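Long-range contacts in nitroreductase family protein (Lactobacillus plantarum, PDB 4QLX), which probably reduces the enone 10-oxo-(11E)-octadecenoate to 10-oxooctadecanoate with FMN and NADH, a step in the saturation of polyunsaturated fatty acids: residues T145-S149 with P190-I194; K69-K73 with V84-I90. One frame throughout, in Å; residues are numbered along the deposited sequence.

Contact 1. Residues T145-S149 with P190-I194; sequences TIDCS and PVMGI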
# COMPACT_ATOMS: atom_id res chain seq x y z
N THR A 145 7.71 5.81 7.11
CA THR A 145 6.83 6.30 6.04
C THR A 145 6.38 5.16 5.12
O THR A 145 5.20 5.09 4.73
CB THR A 145 7.52 7.43 5.20
OG1 THR A 145 7.73 8.59 6.01
CG2 THR A 145 6.67 7.81 3.99
N ILE A 146 7.28 4.25 4.79
CA ILE A 146 6.90 3.10 3.98
C ILE A 146 5.83 2.24 4.66
O ILE A 146 4.83 1.91 4.03
CB ILE A 146 8.11 2.22 3.65
CG1 ILE A 146 9.15 3.00 2.85
CG2 ILE A 146 7.66 0.99 2.86
CD1 ILE A 146 10.44 2.21 2.57
N ASP A 147 6.03 1.87 5.93
CA ASP A 147 5.02 1.11 6.68
C ASP A 147 3.64 1.81 6.67
O ASP A 147 2.60 1.18 6.50
CB ASP A 147 5.45 0.90 8.13
CG ASP A 147 6.65 -0.03 8.30
OD1 ASP A 147 7.15 -0.61 7.30
OD2 ASP A 147 7.09 -0.18 9.46
N CYS A 148 3.65 3.12 6.87
CA CYS A 148 2.41 3.89 6.94
C CYS A 148 1.69 3.94 5.60
O CYS A 148 0.47 4.05 5.54
CB CYS A 148 2.68 5.31 7.42
SG CYS A 148 3.06 5.40 9.16
N SER A 149 2.47 3.88 4.53
CA SER A 149 1.91 3.94 3.19
C SER A 149 1.29 2.60 2.81
O SER A 149 0.24 2.56 2.17
CB SER A 149 2.99 4.35 2.18
OG SER A 149 3.59 5.58 2.55
N PRO A 190 4.30 12.88 10.47
CA PRO A 190 3.05 12.81 9.71
C PRO A 190 3.25 12.18 8.34
O PRO A 190 4.28 12.43 7.71
CB PRO A 190 2.63 14.27 9.60
CG PRO A 190 3.91 15.02 9.64
CD PRO A 190 4.87 14.24 10.48
N VAL A 191 2.28 11.39 7.88
CA VAL A 191 2.39 10.77 6.57
C VAL A 191 1.18 11.11 5.68
O VAL A 191 1.33 11.80 4.67
CB VAL A 191 2.55 9.24 6.69
CG1 VAL A 191 2.50 8.58 5.31
CG2 VAL A 191 3.87 8.91 7.41
N MET A 192 0.00 10.62 6.04
CA MET A 192 -1.19 10.88 5.23
C MET A 192 -2.48 10.72 6.02
O MET A 192 -2.54 9.98 7.00
CB MET A 192 -1.22 9.95 4.00
CG MET A 192 -1.44 8.46 4.34
SD MET A 192 -1.69 7.36 2.92
CE MET A 192 -0.01 7.14 2.35
N GLY A 193 -3.52 11.41 5.57
CA GLY A 193 -4.86 11.19 6.09
C GLY A 193 -5.64 10.27 5.16
O GLY A 193 -5.40 10.25 3.95
N ILE A 194 -6.53 9.48 5.73
CA ILE A 194 -7.47 8.69 4.94
C ILE A 194 -8.88 9.14 5.30
O ILE A 194 -9.36 8.86 6.40
CB ILE A 194 -7.34 7.17 5.21
CG1 ILE A 194 -5.90 6.66 5.01
CG2 ILE A 194 -8.32 6.38 4.36
CD1 ILE A 194 -5.34 6.84 3.62

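Contact 2. Residues K69-K73 with V84-I90; sequences KAKFK and VDSASAI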
# COMPACT_ATOMS: atom_id res chain seq x y z
N LYS A 69 -12.73 17.61 14.09
CA LYS A 69 -12.48 18.05 12.72
C LYS A 69 -11.97 19.48 12.68
O LYS A 69 -11.04 19.80 11.95
CB LYS A 69 -13.75 17.93 11.87
CG LYS A 69 -14.13 16.52 11.51
CD LYS A 69 -15.27 16.49 10.49
CE LYS A 69 -15.71 15.06 10.19
NZ LYS A 69 -16.79 15.02 9.15
N ALA A 70 -12.58 20.34 13.49
CA ALA A 70 -12.19 21.75 13.53
C ALA A 70 -10.75 21.89 14.01
O ALA A 70 -9.99 22.73 13.51
CB ALA A 70 -13.15 22.55 14.43
N LYS A 71 -10.39 21.06 14.98
CA LYS A 71 -9.03 21.04 15.49
C LYS A 71 -8.06 20.45 14.45
O LYS A 71 -6.96 20.96 14.26
CB LYS A 71 -8.96 20.23 16.79
CG LYS A 71 -7.57 19.93 17.27
CD LYS A 71 -6.82 21.20 17.66
CE LYS A 71 -5.76 20.88 18.71
NZ LYS A 71 -4.84 22.03 18.95
N PHE A 72 -8.49 19.37 13.81
CA PHE A 72 -7.70 18.71 12.78
C PHE A 72 -7.43 19.66 11.61
O PHE A 72 -6.29 19.82 11.17
CB PHE A 72 -8.46 17.46 12.31
CG PHE A 72 -7.79 16.70 11.21
CD1 PHE A 72 -6.54 16.13 11.38
CD2 PHE A 72 -8.46 16.48 10.02
CE1 PHE A 72 -5.94 15.40 10.36
CE2 PHE A 72 -7.85 15.74 8.99
CZ PHE A 72 -6.60 15.20 9.18
N LYS A 73 -8.48 20.33 11.14
CA LYS A 73 -8.35 21.23 9.99
C LYS A 73 -7.30 22.33 10.16
O LYS A 73 -6.83 22.89 9.17
CB LYS A 73 -9.69 21.86 9.66
CG LYS A 73 -10.64 20.89 9.02
CD LYS A 73 -11.72 21.58 8.23
CE LYS A 73 -12.67 22.35 9.12
NZ LYS A 73 -13.88 22.72 8.34
N VAL A 84 -12.54 16.47 4.64
CA VAL A 84 -12.59 16.46 6.09
C VAL A 84 -14.00 16.79 6.61
O VAL A 84 -14.53 16.05 7.45
CB VAL A 84 -11.60 17.45 6.70
CG1 VAL A 84 -11.78 17.49 8.21
CG2 VAL A 84 -10.18 17.06 6.32
N ASP A 85 -14.61 17.86 6.10
CA ASP A 85 -15.97 18.21 6.50
C ASP A 85 -16.99 17.10 6.23
O ASP A 85 -17.79 16.79 7.10
CB ASP A 85 -16.43 19.50 5.80
CG ASP A 85 -15.71 20.72 6.30
OD1 ASP A 85 -15.12 20.67 7.40
OD2 ASP A 85 -15.73 21.75 5.59
N SER A 86 -16.98 16.51 5.04
CA SER A 86 -18.06 15.57 4.70
C SER A 86 -17.80 14.12 5.12
O SER A 86 -18.74 13.34 5.20
CB SER A 86 -18.35 15.61 3.19
OG SER A 86 -17.22 15.24 2.42
N ALA A 87 -16.55 13.76 5.39
CA ALA A 87 -16.24 12.37 5.71
C ALA A 87 -16.90 11.91 7.00
O ALA A 87 -17.05 12.68 7.95
CB ALA A 87 -14.74 12.16 5.80
N SER A 88 -17.30 10.64 7.03
CA SER A 88 -17.78 10.02 8.27
C SER A 88 -16.65 10.03 9.30
O SER A 88 -16.86 10.35 10.47
CB SER A 88 -18.27 8.59 8.04
OG SER A 88 -19.31 8.54 7.07
N ALA A 89 -15.45 9.67 8.86
CA ALA A 89 -14.28 9.72 9.73
C ALA A 89 -13.02 9.90 8.90
O ALA A 89 -12.96 9.46 7.75
CB ALA A 89 -14.18 8.46 10.57
N ILE A 90 -12.03 10.57 9.47
CA ILE A 90 -10.72 10.63 8.86
C ILE A 90 -9.79 9.81 9.75
O ILE A 90 -9.83 9.93 10.98
CB ILE A 90 -10.20 12.07 8.71
CG1 ILE A 90 -11.18 12.91 7.88
CG2 ILE A 90 -8.81 12.08 8.07
CD1 ILE A 90 -12.21 13.65 8.74
O HOH W 1 -18.00 12.66 10.94
O HOH W 2 -14.61 24.18 5.97

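Contact 1. Residues T145-S149 with P190-I194
C148 and V191 meet where helix 137-161 packs on strand 188-197 of the nitroreductase fold's antiparallel sheet. V191 and M192 form a classic beta bulge, both facing I93 of strand 89-96, and both side chains point toward the helix. The two short segments run nearly parallel, at 9°, with 8.6 Å between their axes. V191 straddles C148: its CG2 lies 3.8 Å from C148 CB and its CG1 3.9 Å from the same atom. CG2 also reaches C148 SG and, more loosely, the side chain of T145, whose OG1 is bonded to the K141 carbonyl one turn earlier. M192 arrives differently. Its CG sits between the backbone N and the carbonyl carbon (chi1 68°), and a bend at chi3 (79°) carries the terminal methyl over to S149, where CE stands 3.8 Å from S149 CA. The second subunit packs directly on this contact: S149 meets S149 of that subunit and M192 its I146, making the contact part of the dimer interface. The T145 carbonyl is held from opposite faces of its plane: S149 N bonds to T145 O at 3.0 Å, and S149 OG to T145 O at 2.8 Å. With an alanine in place of S149 the OG bond is gone, and the T145 carbonyl would probably be held less firmly and the M192 methyl lose a neighbour. S149 OG lies 3.9 Å from M192 CE.

Contact 2. Residues K69-K73 with V84-I90
K69 drives its ammonium group into the turn that follows helix 81-86 and gathers carbonyls there. The bond from K69 NZ to A87 O is short, 2.6 Å, and lies in the carbonyl plane; D85 O accepts a second at 2.9 Å from K69 NZ, with the donor well above its plane. A weak third bond goes to V84 O. Thus one lysine ties together carbonyls of the last helical turn and of A87, where the chain has turned out of the helix, in the manner of a positive charge at a helix C-terminus, where it probably offsets the partial negative charge. The chain reaches this far because it is extended all the way beyond CG, running antiparallel to the V84 side chain and bringing K69 CE to 4.0 Å from I90 CD1; a water, weakly bonded to NZ, also lies within bonding distance of S88 O.

One turn on, K73 forms a salt bridge with D85, its NZ 2.6 Å from D85 OD1 on the syn lone pair. A bend at chi3 (-68°) turns the ammonium to that oxygen, and a second water joins NZ to OD2 of the same carboxylate. K73 also makes a cation-pi contact with Y81.

Beneath the charges, V84 CG1 packs against K73 CG at 3.7 Å. F72 presents its ring edge to V84, with CE2 3.8 Å from V84 CG2, while I90 CG2 approaches the same CE2 at 3.9 Å.

Helix 66-72 is thereby fastened to helix 81-86 and the start of strand 89-96, with F72 reaching further to V63 of strand 58-63, F169 of strand 165-169, and M177 and L181 of helix 177-181.

The two contacts lie about 17 Å apart, centre to centre, and share one antiparallel sheet. Contact 1 uses strand 188-197 and contact 2 its neighbour 89-96; they meet where I194 O packs against I90 CG2 at 3.7 Å. Contact 1 is nearer the cofactor: I146 and D147 touch an FMN, and the side chain of M192 is about 5 Å from a bound FMN, probably the other copy, and about 9 Å from a bound 10-oxooctadecanoic acid. In contact 2 the V84 side chain stays about 9 Å from FMN, but about 5 Å from the side chains of the FMN-binding N80 and Q83. Contact 1 adjoins the second subunit, whereas no other chain touches contact 2.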